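Local coordinates for protein SusD homolog (PDB 3FDH) that probably binds glycans at the outer membrane surface as a SusD/RagB-family lipoprotein, helping to deliver them to a partner transporter, at residues I29-A33 / F34-S38; V223-Y226 / V227-F231; N367-N370 / S371-A375. All coordinates share one frame; numbering follows the deposited sequence. Where two conformers were deposited one is given.

Contact 1 (I29-A33 / F34-S38); sequences ITSTA and FSNAS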
# COMPACT_ATOMS: atom_id res chain seq x y z
N ILE A 29 -2.09 -13.56 8.52
CA ILE A 29 -2.30 -13.15 7.13
C ILE A 29 -3.51 -12.22 7.06
O ILE A 29 -3.51 -11.15 6.39
CB ILE A 29 -2.49 -14.35 6.22
CG1 ILE A 29 -1.20 -15.18 6.18
CG2 ILE A 29 -2.91 -13.95 4.81
CD1 ILE A 29 -1.38 -16.52 5.45
N THR A 30 -4.55 -12.61 7.78
CA THR A 30 -5.80 -11.85 7.79
C THR A 30 -5.56 -10.44 8.33
O THR A 30 -5.96 -9.42 7.76
CB THR A 30 -6.84 -12.53 8.65
OG1 THR A 30 -7.17 -13.81 8.09
CG2 THR A 30 -8.10 -11.68 8.73
N SER A 31 -4.90 -10.42 9.47
CA SER A 31 -4.61 -9.14 10.13
C SER A 31 -3.66 -8.26 9.34
O SER A 31 -3.84 -7.02 9.30
CB SER A 31 -4.14 -9.35 11.57
OG SER A 31 -2.85 -9.91 11.63
N THR A 32 -2.67 -8.87 8.70
CA THR A 32 -1.69 -8.13 7.91
C THR A 32 -2.36 -7.45 6.71
O THR A 32 -2.07 -6.29 6.39
CB THR A 32 -0.47 -8.98 7.51
OG1 THR A 32 0.18 -9.44 8.71
CG2 THR A 32 0.52 -8.15 6.71
N ALA A 33 -3.28 -8.15 6.09
CA ALA A 33 -3.98 -7.60 4.92
C ALA A 33 -5.02 -6.59 5.34
O ALA A 33 -4.96 -5.40 5.03
CB ALA A 33 -4.61 -8.72 4.11
N PHE A 34 -5.97 -7.09 6.10
CA PHE A 34 -7.15 -6.30 6.49
C PHE A 34 -6.89 -5.06 7.37
O PHE A 34 -7.43 -3.98 7.10
CB PHE A 34 -8.20 -7.17 7.16
CG PHE A 34 -9.50 -6.47 7.35
CD1 PHE A 34 -10.45 -6.45 6.34
CD2 PHE A 34 -9.76 -5.79 8.52
CE1 PHE A 34 -11.67 -5.77 6.51
CE2 PHE A 34 -10.98 -5.11 8.70
CZ PHE A 34 -11.92 -5.10 7.67
N SER A 35 -6.10 -5.25 8.42
CA SER A 35 -5.89 -4.20 9.41
C SER A 35 -4.59 -3.40 9.31
O SER A 35 -4.54 -2.23 9.66
CB SER A 35 -5.93 -4.81 10.81
OG SER A 35 -7.20 -5.41 11.07
N ASN A 36 -3.54 -4.08 8.89
CA ASN A 36 -2.22 -3.51 8.87
C ASN A 36 -1.84 -2.78 7.62
O ASN A 36 -1.53 -1.59 7.68
CB ASN A 36 -1.19 -4.59 9.18
CG ASN A 36 -1.45 -5.23 10.54
OD1 ASN A 36 -2.36 -4.79 11.28
ND2 ASN A 36 -0.68 -6.25 10.87
N ALA A 37 -1.78 -3.50 6.51
CA ALA A 37 -1.49 -2.91 5.18
C ALA A 37 -2.65 -2.05 4.62
O ALA A 37 -2.42 -0.96 4.08
CB ALA A 37 -1.17 -4.02 4.15
N SER A 38 -3.88 -2.49 4.79
CA SER A 38 -4.95 -1.80 4.08
C SER A 38 -6.05 -1.23 4.97
O SER A 38 -7.13 -0.94 4.50
CB SER A 38 -5.52 -2.71 3.03
OG SER A 38 -6.49 -2.04 2.23
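With chi1 at -59°, the amide of Asn36 swings beside its own backbone N and back over Thr32, one helical turn earlier. Thr32 OG1 sits beside its own backbone N, 3.9 Å from Asn36 ND2, and bonds Val28 O and Asn119 ND2. Asn36 ND2 lies over Thr32 CA at 3.6 Å. The backbone beneath widens from an alpha to a pi-type turn. Phe34 N still bonds Thr30 O, four residues back. Ser31 O then accepts two N-H groups, from Ser35 N at 3.0 Å and from Asn36 N at 3.0 Å. The Asn36 donor comes almost in line with the carbonyl, while the Ser35 donor stands 37° above its plane. Ala37 N reaches Thr32 O at 2.8 Å in a nearly straight bond (169°). Ser38 N closes the series with a weak bond to Ala33 O, and there the chain leaves helix 21-37. Asn36 ND2 bonds Asn119 OD1 and Ser85 OG. The buried Asn36 amide is thus held by neighbouring helices, and the shift to i+5 bonding keeps the backbone N-H groups of the widened turn paired where the helix ends.

Contact 2 (V223-Y226 / V227-F231); sequences VLDY and VSKSF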
# COMPACT_ATOMS: atom_id res chain seq x y z
N VAL A 223 17.38 -5.44 -7.99
CA VAL A 223 15.93 -5.30 -8.12
C VAL A 223 15.50 -6.10 -9.34
O VAL A 223 14.62 -6.94 -9.27
CB VAL A 223 15.46 -3.81 -8.25
CG1 VAL A 223 13.99 -3.75 -8.70
CG2 VAL A 223 15.68 -3.04 -6.92
N LEU A 224 16.22 -5.93 -10.43
CA LEU A 224 15.88 -6.68 -11.68
C LEU A 224 15.97 -8.19 -11.52
O LEU A 224 15.16 -8.97 -12.08
CB LEU A 224 16.77 -6.26 -12.85
CG LEU A 224 16.57 -4.84 -13.33
CD1 LEU A 224 17.54 -4.59 -14.50
CD2 LEU A 224 15.10 -4.64 -13.73
N ASP A 225 16.97 -8.62 -10.76
CA ASP A 225 17.15 -10.04 -10.50
C ASP A 225 16.00 -10.58 -9.64
O ASP A 225 15.42 -11.62 -9.94
CB ASP A 225 18.49 -10.27 -9.80
CG ASP A 225 18.76 -11.73 -9.47
OD1 ASP A 225 18.57 -12.61 -10.33
OD2 ASP A 225 19.22 -11.98 -8.35
N TYR A 226 15.69 -9.85 -8.59
CA TYR A 226 14.62 -10.24 -7.66
C TYR A 226 13.29 -10.29 -8.41
O TYR A 226 12.49 -11.18 -8.22
CB TYR A 226 14.50 -9.29 -6.48
CG TYR A 226 15.73 -9.23 -5.62
CD1 TYR A 226 16.56 -10.33 -5.47
CD2 TYR A 226 16.05 -8.08 -4.91
CE1 TYR A 226 17.70 -10.27 -4.69
CE2 TYR A 226 17.19 -8.03 -4.11
CZ TYR A 226 17.99 -9.11 -4.00
OH TYR A 226 19.11 -9.02 -3.19
N VAL A 227 13.06 -9.30 -9.27
CA VAL A 227 11.84 -9.29 -10.09
C VAL A 227 11.76 -10.54 -10.93
O VAL A 227 10.69 -11.11 -11.13
CB VAL A 227 11.77 -8.05 -11.02
CG1 VAL A 227 10.72 -8.23 -12.09
CG2 VAL A 227 11.51 -6.77 -10.23
N SER A 228 12.91 -10.94 -11.47
CA SER A 228 12.93 -12.09 -12.37
C SER A 228 12.54 -13.37 -11.63
O SER A 228 12.11 -14.34 -12.21
CB SER A 228 14.30 -12.28 -13.04
OG SER A 228 15.30 -12.76 -12.13
N LYS A 229 12.70 -13.33 -10.33
CA LYS A 229 12.40 -14.49 -9.50
C LYS A 229 11.08 -14.34 -8.76
O LYS A 229 10.75 -15.12 -7.85
CB LYS A 229 13.55 -14.74 -8.53
CG LYS A 229 14.84 -15.20 -9.24
CD LYS A 229 16.00 -15.43 -8.26
CE LYS A 229 17.25 -15.96 -8.98
NZ LYS A 229 17.82 -15.03 -10.01
N SER A 230 10.32 -13.33 -9.17
CA SER A 230 9.05 -13.04 -8.55
C SER A 230 7.86 -13.30 -9.47
O SER A 230 7.92 -14.14 -10.34
CB SER A 230 9.07 -11.62 -8.04
OG SER A 230 7.94 -11.34 -7.23
N PHE A 231 6.79 -12.55 -9.24
CA PHE A 231 5.52 -12.73 -9.96
C PHE A 231 5.69 -12.69 -11.47
O PHE A 231 6.32 -11.80 -11.99
CB PHE A 231 4.49 -11.65 -9.58
CG PHE A 231 4.40 -11.36 -8.09
CD1 PHE A 231 4.34 -12.39 -7.16
CD2 PHE A 231 4.20 -10.07 -7.65
CE1 PHE A 231 4.21 -12.14 -5.80
CE2 PHE A 231 4.06 -9.78 -6.27
CZ PHE A 231 4.06 -10.86 -5.34
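In one of its two modelled conformers, Lys229 forms a salt bridge with Asp225, one turn back at the end of helix 216-228. NZ of Lys229 is then 2.6 Å from Asp225 OD1. It meets the syn side of the carboxylate, 27° out of its plane. The lysine chain is extended until chi4, where a bend to 62° turns NZ back to the acid. The bridge is probably not permanent.

Backbone bonds form the second group. Val227 N donates to Val223 O at 2.8 Å, nearly straight. Ser228 N reaches Leu224 O at 3.1 Å. Lys229 N then turns to Tyr226 O at 3.0 Å, standing well above that carbonyl plane, and keeps a weak bond to Asp225 O. The pattern thus tightens from i+4 to i+3 as the helix runs out.

Among hydroxyl bonds, Ser228 OG folds back onto Asp225 O at 2.5 Å, shorter than expected and doubtful in its exact length. Ser230 OG instead bonds Lys196 O in helix 191-208.

Apolar contact is lighter: Val223 CG1 lies 4.2 Å from Val227 CG2. The exposed side is probably held by a mobile charge pair and a serine hydroxyl, while Val223 and Val227 face neighbouring helices 191-208 and 335-348.

Contact 3 (N367-N370 / S371-A375); sequences NAEN and SISIA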
# COMPACT_ATOMS: atom_id res chain seq x y z
N ASN A 367 -6.52 -4.12 -13.06
CA ASN A 367 -6.84 -4.28 -11.64
C ASN A 367 -7.89 -3.24 -11.26
O ASN A 367 -8.78 -3.48 -10.47
CB ASN A 367 -5.59 -4.10 -10.78
CG ASN A 367 -5.88 -4.16 -9.31
OD1 ASN A 367 -6.36 -5.17 -8.79
ND2 ASN A 367 -5.60 -3.04 -8.62
N ALA A 368 -7.74 -2.06 -11.86
CA ALA A 368 -8.67 -0.96 -11.66
C ALA A 368 -10.05 -1.34 -12.15
O ALA A 368 -11.07 -1.14 -11.49
CB ALA A 368 -8.19 0.29 -12.40
N GLU A 369 -10.07 -1.94 -13.34
CA GLU A 369 -11.30 -2.38 -13.93
C GLU A 369 -11.94 -3.48 -13.09
O GLU A 369 -13.15 -3.53 -12.95
CB GLU A 369 -11.07 -2.89 -15.35
CG GLU A 369 -12.33 -3.46 -16.00
CD GLU A 369 -13.45 -2.43 -16.18
OE1 GLU A 369 -13.22 -1.35 -16.77
OE2 GLU A 369 -14.58 -2.70 -15.75
N ASN A 370 -11.11 -4.34 -12.53
CA ASN A 370 -11.63 -5.40 -11.67
C ASN A 370 -12.41 -4.76 -10.53
O ASN A 370 -13.55 -5.13 -10.25
CB ASN A 370 -10.51 -6.28 -11.11
CG ASN A 370 -11.04 -7.53 -10.42
OD1 ASN A 370 -11.76 -8.34 -11.02
ND2 ASN A 370 -10.68 -7.70 -9.15
N SER A 371 -11.80 -3.79 -9.86
CA SER A 371 -12.48 -3.16 -8.75
C SER A 371 -13.67 -2.31 -9.11
O SER A 371 -14.68 -2.27 -8.39
CB SER A 371 -11.49 -2.30 -7.97
OG SER A 371 -10.48 -3.16 -7.51
N ILE A 372 -13.54 -1.63 -10.24
CA ILE A 372 -14.61 -0.76 -10.72
C ILE A 372 -15.85 -1.61 -10.99
O ILE A 372 -16.93 -1.26 -10.56
CB ILE A 372 -14.19 0.05 -11.94
CG1 ILE A 372 -13.14 1.06 -11.49
CG2 ILE A 372 -15.46 0.71 -12.62
CD1 ILE A 372 -12.44 1.77 -12.63
N SER A 373 -15.68 -2.72 -11.70
CA SER A 373 -16.78 -3.65 -12.02
C SER A 373 -17.43 -4.25 -10.76
O SER A 373 -18.65 -4.41 -10.70
CB SER A 373 -16.32 -4.78 -12.94
OG SER A 373 -16.04 -4.22 -14.20
N ILE A 374 -16.61 -4.61 -9.81
CA ILE A 374 -17.12 -5.14 -8.53
C ILE A 374 -18.04 -4.09 -7.91
O ILE A 374 -19.13 -4.38 -7.39
CB ILE A 374 -15.95 -5.51 -7.56
CG1 ILE A 374 -15.29 -6.83 -8.02
CG2 ILE A 374 -16.44 -5.65 -6.13
CD1 ILE A 374 -13.95 -7.13 -7.29
N ALA A 375 -17.59 -2.84 -8.00
CA ALA A 375 -18.30 -1.69 -7.38
C ALA A 375 -19.63 -1.41 -8.04
O ALA A 375 -20.62 -1.16 -7.37
CB ALA A 375 -17.42 -0.45 -7.34
O HOH W 1 -9.07 -5.56 -7.93
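Asn367 and Ser371 meet through both backbone and water on one regular alpha-helical turn of helix 354-379, in a SusD-family protein rich in helices. Asn367 O accepts Ser371 N at 3.1 Å. Its side-chain OD1 accepts a proton from a water at 2.9 Å, while its ND2 bonds Ser428 OG elsewhere in the fold. The same water hydrogen-bonds Ser371 OG at 2.8 Å, so it spans neighbouring positions on one side of the helix.

Ala368 gives its carbonyl to Ile372 N at 2.8 Å. Ile372 CG1 also lies against that oxygen, so the isoleucine chain runs back along the helix wall.

Glu369 O takes Ser373 N in a nearly straight bond of 170°. The side chain bends at chi2 (62°), which curls the carboxylate forward along the helix and leaves OE2 2.6 Å from Ser373 OG. The other oxygen, OE1, forms a salt bridge with Arg281 NE and accepts Ile391 N. This buried acid is therefore held from outside the helix, and the nearby arginine would probably favour its charged form.

Asn370 O receives Ile374 N. The Asn370 side chain crosses that of Ile374, with ND2 3.8 Å from Ile374 CD1. The same ND2 donates to the bridging water at 2.9 Å.

Overall arrangement
The three contacts follow one another along the chain, each on its own helix: contact 1 on helix 21-37, contact 2 on helix 216-228 and contact 3 on helix 354-379. They do not touch. Centres are about 24 Å apart for contacts 1 and 2, about 20 Å for contacts 1 and 3, and about 27 Å for contacts 2 and 3. Contact 1 lies nearest the middle of the chain, about 11 Å from its centre. Contacts 1 and 2 sit at helix ends, whereas contact 3 lies within its helix. With separate helices, these distances and about half of the modelled residues helical, they sample distinct parts of a largely helical SusD-like protein.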